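Local coordinates for protein HAT1-interacting factor 1 (Saccharomyces cerevisiae, PDB 4NQ0) that acts as a chaperone for histones H3 and H4 in the nuclear HAT-B complex, also binds H2A-H2B dimers, and takes part in chromatin assembly and telomere silencing, at residues Lys37-Ala42 with Tyr72-Gln77; Asp237-Met242 with Ile256-Lys261; Asp300-Phe305 with Asp335-Val340. All coordinates share one frame; numbering follows the deposited sequence.

Contact 1 (Lys37-Ala42 with Tyr72-Gln77); sequences KFLEAA and YNMEVQ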
loop_
_atom_site.group_PDB
_atom_site.type_symbol
_atom_site.label_atom_id
_atom_site.label_comp_id
_atom_site.label_asym_id
_atom_site.label_seq_id
_atom_site.Cartn_x
_atom_site.Cartn_y
_atom_site.Cartn_z
ATOM N N LYS A 37 3.388 -7.219 -18.770
ATOM C CA LYS A 37 2.770 -8.495 -19.130
ATOM C C LYS A 37 2.095 -9.077 -17.890
ATOM O O LYS A 37 2.630 -9.965 -17.215
ATOM C CB LYS A 37 3.813 -9.449 -19.707
ATOM C CG LYS A 37 4.282 -9.071 -21.100
ATOM C CD LYS A 37 5.619 -9.739 -21.429
ATOM C CE LYS A 37 5.840 -9.866 -22.931
ATOM N NZ LYS A 37 7.200 -10.409 -23.219
ATOM N N PHE A 38 0.898 -8.570 -17.616
ATOM C CA PHE A 38 0.248 -8.722 -16.309
ATOM C C PHE A 38 -0.316 -10.112 -16.049
ATOM O O PHE A 38 -0.118 -10.669 -14.974
ATOM C CB PHE A 38 -0.873 -7.701 -16.167
ATOM C CG PHE A 38 -0.410 -6.274 -16.248
ATOM C CD1 PHE A 38 0.581 -5.804 -15.393
ATOM C CD2 PHE A 38 -0.973 -5.395 -17.162
ATOM C CE1 PHE A 38 1.013 -4.484 -15.454
ATOM C CE2 PHE A 38 -0.544 -4.071 -17.229
ATOM C CZ PHE A 38 0.450 -3.619 -16.368
ATOM N N LEU A 39 -1.041 -10.653 -17.015
ATOM C CA LEU A 39 -1.554 -12.008 -16.905
ATOM C C LEU A 39 -0.382 -12.967 -16.706
ATOM O O LEU A 39 -0.446 -13.878 -15.880
ATOM C CB LEU A 39 -2.354 -12.379 -18.152
ATOM C CG LEU A 39 -2.862 -13.818 -18.285
ATOM C CD1 LEU A 39 -3.786 -14.192 -17.135
ATOM C CD2 LEU A 39 -3.558 -14.001 -19.631
ATOM N N GLU A 40 0.696 -12.718 -17.440
ATOM C CA GLU A 40 1.861 -13.583 -17.442
ATOM C C GLU A 40 2.644 -13.526 -16.121
ATOM O O GLU A 40 3.104 -14.550 -15.632
ATOM C CB GLU A 40 2.767 -13.233 -18.622
ATOM C CG GLU A 40 2.145 -13.510 -20.008
ATOM C CD GLU A 40 1.385 -12.314 -20.621
ATOM O OE1 GLU A 40 1.058 -11.325 -19.904
ATOM O OE2 GLU A 40 1.107 -12.375 -21.844
ATOM N N ALA A 41 2.788 -12.329 -15.555
ATOM C CA ALA A 41 3.432 -12.154 -14.239
ATOM C C ALA A 41 2.583 -12.792 -13.136
ATOM O O ALA A 41 3.110 -13.458 -12.246
ATOM C CB ALA A 41 3.669 -10.675 -13.949
ATOM N N ALA A 42 1.267 -12.606 -13.217
ATOM C CA ALA A 42 0.340 -13.206 -12.258
ATOM C C ALA A 42 0.371 -14.739 -12.305
ATOM O O ALA A 42 0.492 -15.405 -11.258
ATOM C CB ALA A 42 -1.069 -12.698 -12.503
ATOM N N TYR A 72 -4.464 -6.560 -10.209
ATOM C CA TYR A 72 -5.046 -5.220 -10.166
ATOM C C TYR A 72 -5.021 -4.584 -11.558
ATOM O O TYR A 72 -6.043 -4.113 -12.055
ATOM C CB TYR A 72 -4.294 -4.335 -9.159
ATOM C CG TYR A 72 -4.602 -2.855 -9.265
ATOM C CD1 TYR A 72 -5.909 -2.390 -9.180
ATOM C CD2 TYR A 72 -3.585 -1.919 -9.432
ATOM C CE1 TYR A 72 -6.195 -1.033 -9.266
ATOM C CE2 TYR A 72 -3.860 -0.564 -9.519
ATOM C CZ TYR A 72 -5.169 -0.127 -9.433
ATOM O OH TYR A 72 -5.452 1.219 -9.524
ATOM N N ASN A 73 -3.850 -4.591 -12.182
ATOM C CA ASN A 73 -3.683 -3.991 -13.508
ATOM C C ASN A 73 -4.470 -4.679 -14.623
ATOM O O ASN A 73 -4.801 -4.044 -15.628
ATOM C CB ASN A 73 -2.204 -3.904 -13.869
ATOM C CG ASN A 73 -1.581 -2.612 -13.404
ATOM O OD1 ASN A 73 -1.922 -1.544 -13.910
ATOM N ND2 ASN A 73 -0.668 -2.694 -12.435
ATOM N N MET A 74 -4.760 -5.967 -14.440
ATOM C CA MET A 74 -5.629 -6.708 -15.348
ATOM C C MET A 74 -7.040 -6.138 -15.296
ATOM O O MET A 74 -7.708 -6.020 -16.327
ATOM C CB MET A 74 -5.673 -8.204 -14.988
ATOM C CG MET A 74 -4.483 -9.029 -15.476
ATOM S SD MET A 74 -4.411 -10.682 -14.724
ATOM C CE MET A 74 -5.972 -11.385 -15.267
ATOM N N GLU A 75 -7.499 -5.799 -14.095
ATOM C CA GLU A 75 -8.847 -5.269 -13.922
ATOM C C GLU A 75 -8.936 -3.853 -14.484
ATOM O O GLU A 75 -9.908 -3.517 -15.163
ATOM C CB GLU A 75 -9.257 -5.294 -12.448
ATOM C CG GLU A 75 -10.715 -4.904 -12.183
ATOM C CD GLU A 75 -11.725 -5.786 -12.912
ATOM O OE1 GLU A 75 -11.490 -7.004 -13.054
ATOM O OE2 GLU A 75 -12.770 -5.252 -13.337
ATOM N N VAL A 76 -7.920 -3.034 -14.207
ATOM C CA VAL A 76 -7.835 -1.689 -14.773
ATOM C C VAL A 76 -7.979 -1.770 -16.293
ATOM O O VAL A 76 -8.830 -1.095 -16.878
ATOM C CB VAL A 76 -6.504 -0.978 -14.398
ATOM C CG1 VAL A 76 -6.294 0.263 -15.249
ATOM C CG2 VAL A 76 -6.487 -0.609 -12.922
ATOM N N GLN A 77 -7.162 -2.619 -16.914
ATOM C CA GLN A 77 -7.224 -2.865 -18.366
ATOM C C GLN A 77 -8.584 -3.375 -18.837
ATOM O O GLN A 77 -9.009 -3.051 -19.944
ATOM C CB GLN A 77 -6.140 -3.855 -18.808
ATOM C CG GLN A 77 -4.766 -3.232 -19.037
ATOM C CD GLN A 77 -3.814 -4.165 -19.773
ATOM O OE1 GLN A 77 -4.035 -5.380 -19.837
ATOM N NE2 GLN A 77 -2.753 -3.601 -20.339
#

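Contact 2 (Asp237-Met242 with Ile256-Lys261); sequences DVYILM and IHHYLK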
loop_
_atom_site.group_PDB
_atom_site.type_symbol
_atom_site.label_atom_id
_atom_site.label_comp_id
_atom_site.label_asym_id
_atom_site.label_seq_id
_atom_site.Cartn_x
_atom_site.Cartn_y
_atom_site.Cartn_z
ATOM N N ASP A 237 4.823 0.549 1.798
ATOM C CA ASP A 237 4.608 0.379 0.353
ATOM C C ASP A 237 3.380 -0.476 0.072
ATOM O O ASP A 237 2.604 -0.185 -0.844
ATOM C CB ASP A 237 5.836 -0.265 -0.325
ATOM C CG ASP A 237 7.005 0.695 -0.490
ATOM O OD1 ASP A 237 6.825 1.926 -0.365
ATOM O OD2 ASP A 237 8.118 0.203 -0.754
ATOM N N VAL A 238 3.188 -1.531 0.865
ATOM C CA VAL A 238 2.025 -2.393 0.686
ATOM C C VAL A 238 0.738 -1.636 0.992
ATOM O O VAL A 238 -0.268 -1.790 0.270
ATOM C CB VAL A 238 2.108 -3.664 1.537
ATOM C CG1 VAL A 238 0.759 -4.424 1.524
ATOM C CG2 VAL A 238 3.254 -4.547 1.029
ATOM N N TYR A 239 0.763 -0.818 2.042
ATOM C CA TYR A 239 -0.426 -0.053 2.425
ATOM C C TYR A 239 -0.786 0.965 1.349
ATOM O O TYR A 239 -1.968 1.158 1.062
ATOM C CB TYR A 239 -0.268 0.616 3.803
ATOM C CG TYR A 239 -0.573 -0.296 4.975
ATOM C CD1 TYR A 239 -1.781 -0.982 5.052
ATOM C CD2 TYR A 239 0.333 -0.455 6.017
ATOM C CE1 TYR A 239 -2.075 -1.813 6.125
ATOM C CE2 TYR A 239 0.053 -1.283 7.089
ATOM C CZ TYR A 239 -1.144 -1.960 7.135
ATOM O OH TYR A 239 -1.402 -2.767 8.193
ATOM N N ILE A 240 0.214 1.605 0.744
ATOM C CA ILE A 240 -0.032 2.507 -0.386
ATOM C C ILE A 240 -0.710 1.757 -1.535
ATOM O O ILE A 240 -1.689 2.241 -2.109
ATOM C CB ILE A 240 1.263 3.192 -0.921
ATOM C CG1 ILE A 240 1.890 4.135 0.124
ATOM C CG2 ILE A 240 0.968 3.968 -2.208
ATOM C CD1 ILE A 240 1.015 5.334 0.535
ATOM N N LEU A 241 -0.204 0.580 -1.875
ATOM C CA LEU A 241 -0.806 -0.224 -2.946
ATOM C C LEU A 241 -2.241 -0.614 -2.596
ATOM O O LEU A 241 -3.124 -0.515 -3.430
ATOM C CB LEU A 241 0.001 -1.504 -3.206
ATOM C CG LEU A 241 0.404 -1.851 -4.639
ATOM C CD1 LEU A 241 1.028 -3.270 -4.647
ATOM C CD2 LEU A 241 -0.742 -1.758 -5.661
ATOM N N MET A 242 -2.463 -1.076 -1.370
ATOM C CA MET A 242 -3.815 -1.367 -0.902
ATOM C C MET A 242 -4.713 -0.147 -1.083
ATOM O O MET A 242 -5.811 -0.255 -1.607
ATOM C CB MET A 242 -3.809 -1.779 0.561
ATOM C CG MET A 242 -3.312 -3.180 0.803
ATOM S SD MET A 242 -3.412 -3.521 2.553
ATOM C CE MET A 242 -3.104 -5.276 2.562
ATOM N N ILE A 256 -8.248 5.821 2.339
ATOM C CA ILE A 256 -7.637 6.876 3.138
ATOM C C ILE A 256 -7.027 6.267 4.392
ATOM O O ILE A 256 -5.916 6.628 4.783
ATOM C CB ILE A 256 -8.646 7.986 3.526
ATOM C CG1 ILE A 256 -9.187 8.680 2.279
ATOM C CG2 ILE A 256 -7.962 9.030 4.389
ATOM C CD1 ILE A 256 -10.472 9.504 2.506
ATOM N N HIS A 257 -7.742 5.318 4.995
ATOM C CA HIS A 257 -7.249 4.648 6.184
ATOM C C HIS A 257 -5.911 3.948 5.921
ATOM O O HIS A 257 -4.998 4.001 6.751
ATOM C CB HIS A 257 -8.286 3.657 6.707
ATOM C CG HIS A 257 -7.734 2.670 7.679
ATOM N ND1 HIS A 257 -7.419 3.003 8.981
ATOM C CD2 HIS A 257 -7.421 1.359 7.538
ATOM C CE1 HIS A 257 -6.947 1.935 9.602
ATOM N NE2 HIS A 257 -6.937 0.925 8.748
ATOM N N HIS A 258 -5.780 3.313 4.761
ATOM C CA HIS A 258 -4.523 2.636 4.414
ATOM C C HIS A 258 -3.389 3.587 4.071
ATOM O O HIS A 258 -2.244 3.351 4.466
ATOM C CB HIS A 258 -4.746 1.587 3.335
ATOM C CG HIS A 258 -5.389 0.347 3.861
ATOM N ND1 HIS A 258 -6.480 -0.246 3.265
ATOM C CD2 HIS A 258 -5.124 -0.380 4.974
ATOM C CE1 HIS A 258 -6.839 -1.306 3.973
ATOM N NE2 HIS A 258 -6.035 -1.405 5.018
ATOM N N TYR A 259 -3.692 4.661 3.356
ATOM C CA TYR A 259 -2.690 5.719 3.116
ATOM C C TYR A 259 -2.143 6.304 4.431
ATOM O O TYR A 259 -0.938 6.564 4.573
ATOM C CB TYR A 259 -3.277 6.843 2.275
ATOM C CG TYR A 259 -3.591 6.511 0.826
ATOM C CD1 TYR A 259 -2.787 5.653 0.076
ATOM C CD2 TYR A 259 -4.671 7.106 0.191
ATOM C CE1 TYR A 259 -3.080 5.365 -1.262
ATOM C CE2 TYR A 259 -4.963 6.845 -1.138
ATOM C CZ TYR A 259 -4.164 5.978 -1.865
ATOM O OH TYR A 259 -4.455 5.725 -3.182
ATOM N N LEU A 260 -3.037 6.514 5.395
ATOM C CA LEU A 260 -2.633 6.957 6.726
ATOM C C LEU A 260 -1.792 5.934 7.475
ATOM O O LEU A 260 -0.919 6.321 8.253
ATOM C CB LEU A 260 -3.848 7.302 7.581
ATOM C CG LEU A 260 -4.613 8.577 7.185
ATOM C CD1 LEU A 260 -5.930 8.592 7.922
ATOM C CD2 LEU A 260 -3.816 9.835 7.474
ATOM N N LYS A 261 -2.086 4.651 7.289
ATOM C CA LYS A 261 -1.264 3.589 7.873
ATOM C C LYS A 261 0.124 3.584 7.238
ATOM O O LYS A 261 1.119 3.429 7.936
ATOM C CB LYS A 261 -1.911 2.205 7.688
ATOM C CG LYS A 261 -3.154 1.978 8.532
ATOM C CD LYS A 261 -2.891 1.228 9.838
ATOM C CE LYS A 261 -2.500 -0.217 9.583
ATOM N NZ LYS A 261 -3.257 -1.216 10.386
#

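Contact 3 (Asp300-Phe305 with Asp335-Val340); sequences DKLKRF and DDIDEV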
loop_
_atom_site.group_PDB
_atom_site.type_symbol
_atom_site.label_atom_id
_atom_site.label_comp_id
_atom_site.label_asym_id
_atom_site.label_seq_id
_atom_site.Cartn_x
_atom_site.Cartn_y
_atom_site.Cartn_z
ATOM N N ASP A 300 -13.165 18.980 8.813
ATOM C CA ASP A 300 -12.077 18.002 8.922
ATOM C C ASP A 300 -11.295 17.886 7.613
ATOM O O ASP A 300 -10.076 17.746 7.639
ATOM C CB ASP A 300 -12.611 16.625 9.355
ATOM C CG ASP A 300 -13.204 16.637 10.772
ATOM O OD1 ASP A 300 -14.157 15.867 11.029
ATOM O OD2 ASP A 300 -12.719 17.414 11.635
ATOM N N LYS A 301 -11.984 17.939 6.474
ATOM C CA LYS A 301 -11.284 17.935 5.196
ATOM C C LYS A 301 -10.318 19.113 5.127
ATOM O O LYS A 301 -9.137 18.930 4.823
ATOM C CB LYS A 301 -12.248 17.986 4.011
ATOM C CG LYS A 301 -13.062 16.737 3.841
ATOM C CD LYS A 301 -13.736 16.696 2.493
ATOM C CE LYS A 301 -14.675 15.536 2.422
ATOM N NZ LYS A 301 -15.194 15.330 1.067
ATOM N N LEU A 302 -10.823 20.306 5.436
ATOM C CA LEU A 302 -10.044 21.537 5.305
ATOM C C LEU A 302 -8.794 21.504 6.164
ATOM O O LEU A 302 -7.725 21.900 5.706
ATOM C CB LEU A 302 -10.882 22.773 5.657
ATOM C CG LEU A 302 -11.893 23.223 4.597
ATOM C CD1 LEU A 302 -12.771 24.389 5.106
ATOM C CD2 LEU A 302 -11.144 23.613 3.320
ATOM N N LYS A 303 -8.925 21.022 7.397
ATOM C CA LYS A 303 -7.771 20.936 8.302
ATOM C C LYS A 303 -6.679 20.027 7.750
ATOM O O LYS A 303 -5.500 20.340 7.876
ATOM C CB LYS A 303 -8.185 20.440 9.685
ATOM C CG LYS A 303 -9.076 21.408 10.441
ATOM C CD LYS A 303 -9.420 20.933 11.864
ATOM C CE LYS A 303 -10.543 21.812 12.441
ATOM N NZ LYS A 303 -10.913 21.511 13.864
ATOM N N ARG A 304 -7.070 18.903 7.146
ATOM C CA ARG A 304 -6.081 17.969 6.578
ATOM C C ARG A 304 -5.461 18.540 5.309
ATOM O O ARG A 304 -4.250 18.425 5.105
ATOM C CB ARG A 304 -6.690 16.592 6.280
ATOM C CG ARG A 304 -5.658 15.530 5.903
ATOM C CD ARG A 304 -4.968 14.977 7.144
ATOM N NE ARG A 304 -3.750 14.215 6.841
ATOM C CZ ARG A 304 -3.092 13.438 7.701
ATOM N NH1 ARG A 304 -3.543 13.246 8.942
ATOM N NH2 ARG A 304 -1.972 12.820 7.307
ATOM N N PHE A 305 -6.281 19.141 4.450
ATOM C CA PHE A 305 -5.754 19.777 3.250
ATOM C C PHE A 305 -4.712 20.852 3.593
ATOM O O PHE A 305 -3.657 20.918 2.970
ATOM C CB PHE A 305 -6.862 20.420 2.409
ATOM C CG PHE A 305 -7.859 19.452 1.836
ATOM C CD1 PHE A 305 -7.507 18.157 1.520
ATOM C CD2 PHE A 305 -9.154 19.866 1.570
ATOM C CE1 PHE A 305 -8.416 17.288 0.994
ATOM C CE2 PHE A 305 -10.076 18.998 1.038
ATOM C CZ PHE A 305 -9.709 17.701 0.740
ATOM N N ASP A 335 -6.922 23.176 -5.179
ATOM C CA ASP A 335 -8.235 22.889 -5.774
ATOM C C ASP A 335 -9.132 22.192 -4.747
ATOM O O ASP A 335 -10.304 22.530 -4.614
ATOM C CB ASP A 335 -8.121 22.000 -7.009
ATOM C CG ASP A 335 -7.246 22.598 -8.085
ATOM O OD1 ASP A 335 -7.007 23.827 -8.070
ATOM O OD2 ASP A 335 -6.787 21.821 -8.949
ATOM N N ASP A 336 -8.564 21.244 -4.005
ATOM C CA ASP A 336 -9.330 20.525 -2.984
ATOM C C ASP A 336 -9.899 21.485 -1.933
ATOM O O ASP A 336 -11.076 21.382 -1.553
ATOM C CB ASP A 336 -8.478 19.440 -2.318
ATOM C CG ASP A 336 -7.948 18.417 -3.306
ATOM O OD1 ASP A 336 -8.550 18.240 -4.378
ATOM O OD2 ASP A 336 -6.923 17.777 -3.008
ATOM N N ILE A 337 -9.067 22.426 -1.486
ATOM C CA ILE A 337 -9.484 23.439 -0.523
ATOM C C ILE A 337 -10.610 24.291 -1.109
ATOM O O ILE A 337 -11.667 24.442 -0.497
ATOM C CB ILE A 337 -8.298 24.341 -0.104
ATOM C CG1 ILE A 337 -7.329 23.552 0.776
ATOM C CG2 ILE A 337 -8.790 25.583 0.635
ATOM C CD1 ILE A 337 -5.989 24.212 0.964
ATOM N N ASP A 338 -10.385 24.820 -2.309
ATOM C CA ASP A 338 -11.422 25.594 -3.016
ATOM C C ASP A 338 -12.754 24.845 -3.095
ATOM O O ASP A 338 -13.778 25.368 -2.693
ATOM C CB ASP A 338 -10.958 25.959 -4.423
ATOM C CG ASP A 338 -9.734 26.858 -4.420
ATOM O OD1 ASP A 338 -9.043 26.892 -5.453
ATOM O OD2 ASP A 338 -9.449 27.514 -3.386
ATOM N N GLU A 339 -12.729 23.626 -3.619
ATOM C CA GLU A 339 -13.935 22.798 -3.732
ATOM C C GLU A 339 -14.723 22.724 -2.420
ATOM O O GLU A 339 -15.927 22.958 -2.405
ATOM C CB GLU A 339 -13.564 21.388 -4.196
ATOM C CG GLU A 339 -14.690 20.343 -4.106
ATOM C CD GLU A 339 -15.836 20.601 -5.073
ATOM O OE1 GLU A 339 -15.654 21.379 -6.035
ATOM O OE2 GLU A 339 -16.921 20.013 -4.872
ATOM N N VAL A 340 -14.043 22.414 -1.323
ATOM C CA VAL A 340 -14.712 22.296 -0.029
ATOM C C VAL A 340 -15.185 23.653 0.508
ATOM O O VAL A 340 -16.322 23.780 0.973
ATOM C CB VAL A 340 -13.812 21.586 1.004
ATOM C CG1 VAL A 340 -14.447 21.607 2.394
ATOM C CG2 VAL A 340 -13.553 20.158 0.556
#

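Contact 1 (Lys37-Ala42 with Tyr72-Gln77)
Asn73 is laid over one face of the Phe38 ring, while Gln77 meets that ring at its edge. Asn73 CB sits almost exactly above the middle of the ring, 3.5 Å from its centroid, in a CH-pi contact that brings the CB to similar distances from all six ring carbons. Beyond CB the carboxamide runs out over the CE1 and CZ side, and its plane is only 9° from that of the ring, so the amide stacks on the aromatic face. A weak hydrogen bond from Asn73 ND2 to Gln69 O, one turn back in the same helix, gives the amide one polar partner. Gln77 behaves differently: its amide plane stands at 80° to the ring, and NE2 lies in the ring plane, 3.8 Å from Phe38 CE2.

The backbones form an antiparallel helix pair, joining the start of helix 38-51 to the end of helix 61-77 in the all-helical, TPR-type fold of the NASP family; the local axes come within 9.6 Å. Region 80-199, important for binding H3-H4 and H2A-H2B, begins just after helix 61-77.

Beside the CB of Phe38, Met74 runs between the two helices. Its CG touches Phe38 CB at 3.9 Å, and SD lies 3.8 Å from Leu39 CA. A bend at chi3 (60°) turns CE to Leu39 CD1, 4.0 Å away. Ala42 CB reaches Met74 SD more loosely, at 4.5 Å. Phe198 touches Leu39, Ala42 and Met74, whereas Leu33 of helix 14-34 packs on Phe38.

Contact 2 (Asp237-Met242 with Ile256-Lys261)
His258 and Tyr239 meet rim to rim in an antiparallel helix pair, helices 229-248 and 252-266, of the kind that makes up a TPR unit; both segments fall in the predicted TPR 2. The local axes approach to 7.7 Å. The ring planes are turned only 17° against each other, neither ring lying over the other's face, with His258 CD2 3.4 Å from Tyr239 CD1. Met242 SD is centred over one face of the imidazole, 4.2 Å from its centroid, and the preceding His257 packs on the opposite face. Both imidazole nitrogens are bonded to carboxylates, ND1 to Glu246 and NE2 to Glu182, an arrangement that would probably favour the protonated ring.

Tyr259 follows with its ring edge against Ile240: CE1 is 3.5 Å from Ile240 O, and its CD1 meets Ile240 CD1 at 3.8 Å. Its hydroxyl is hydrogen-bonded to Asp244.

Lys261 completes the walk by folding over Tyr239. Its CB stands above the phenol, 3.9 Å from the ring centroid, and bends at chi2 and chi3 bring CE to the phenol oxygen. Lys261 NZ forms salt bridges with Asp180 and Glu182, while Asp180 OD2 hydrogen-bonds Tyr239 OH, whose oxygen lies 3.1 Å from Lys261 CE.

Contact 3 (Asp300-Phe305 with Asp335-Val340)
Phe305 and Asp336 mark the tightly packed part of this contact. Asp336 CB is over the centre of the Phe305 ring, 3.7 Å from its centroid and 11° off the normal, a CH-pi contact. The opposite face is taken by Lys301 O, offset toward the rim, from the preceding turn of the same helix. At the ring edge Val340 CG2 lies in plane, 3.7 Å from CE2, and at the ring root Phe305 CB presses on Ile337 CG1 at 3.6 Å. The ring thus has neighbours on both faces and at one edge. An alanine in place of Phe305 would probably leave Asp336 CB and Val340 CG2 facing a gap where the ring had been, with the CB-Ile337 contact kept. Equally close are Leu302 and Val340, which slide past each other in opposite directions, with Leu302 CG 3.7 Å from Val340 CG1.

The two helices, 298-316 and 323-344, run antiparallel, at 160° between the short segments. The first belongs to the predicted TPR 3; the second follows that repeat and is the last helix modelled, consistent with the extra helix that commonly closes a TPR array.

The remaining contacts are looser. Leu302 CD2 lies 3.9 Å from Ile337 O and 4.1 Å from its CG2. Lys301 adds just its aliphatic part: with the chain extended beyond CG, CD passes Val340 CG2 at 4.0 Å and carries NZ on to hydrogen bonds with Val293 O and Gln344 OE1. The carboxylate of Asp336 likewise leads outward from the ring, its plane turned 41° against it, to a salt bridge with Arg291. Lys303 and Asp335, which make no contact across the pair, are exposed.

The three contacts illustrate one principle, the antiparallel pairing of helices close in sequence, repeated in series along an all-helical chain. Contacts 1 and 2 have centres 21 Å apart and do not touch, although their nearest atoms come within about 5 Å. Contacts 2 and 3, with centres 20 Å apart, are joined directly: Leu260 CD2 packs against Arg304 NH2 at 3.5 Å. Contacts 1 and 3 are 34 Å apart between centres. Contact 2 lies near the middle of the chain and contact 3 toward its C-terminal end. Segments 256-261 and 300-305 both belong to region 248-332, which interacts with H2A-H2B.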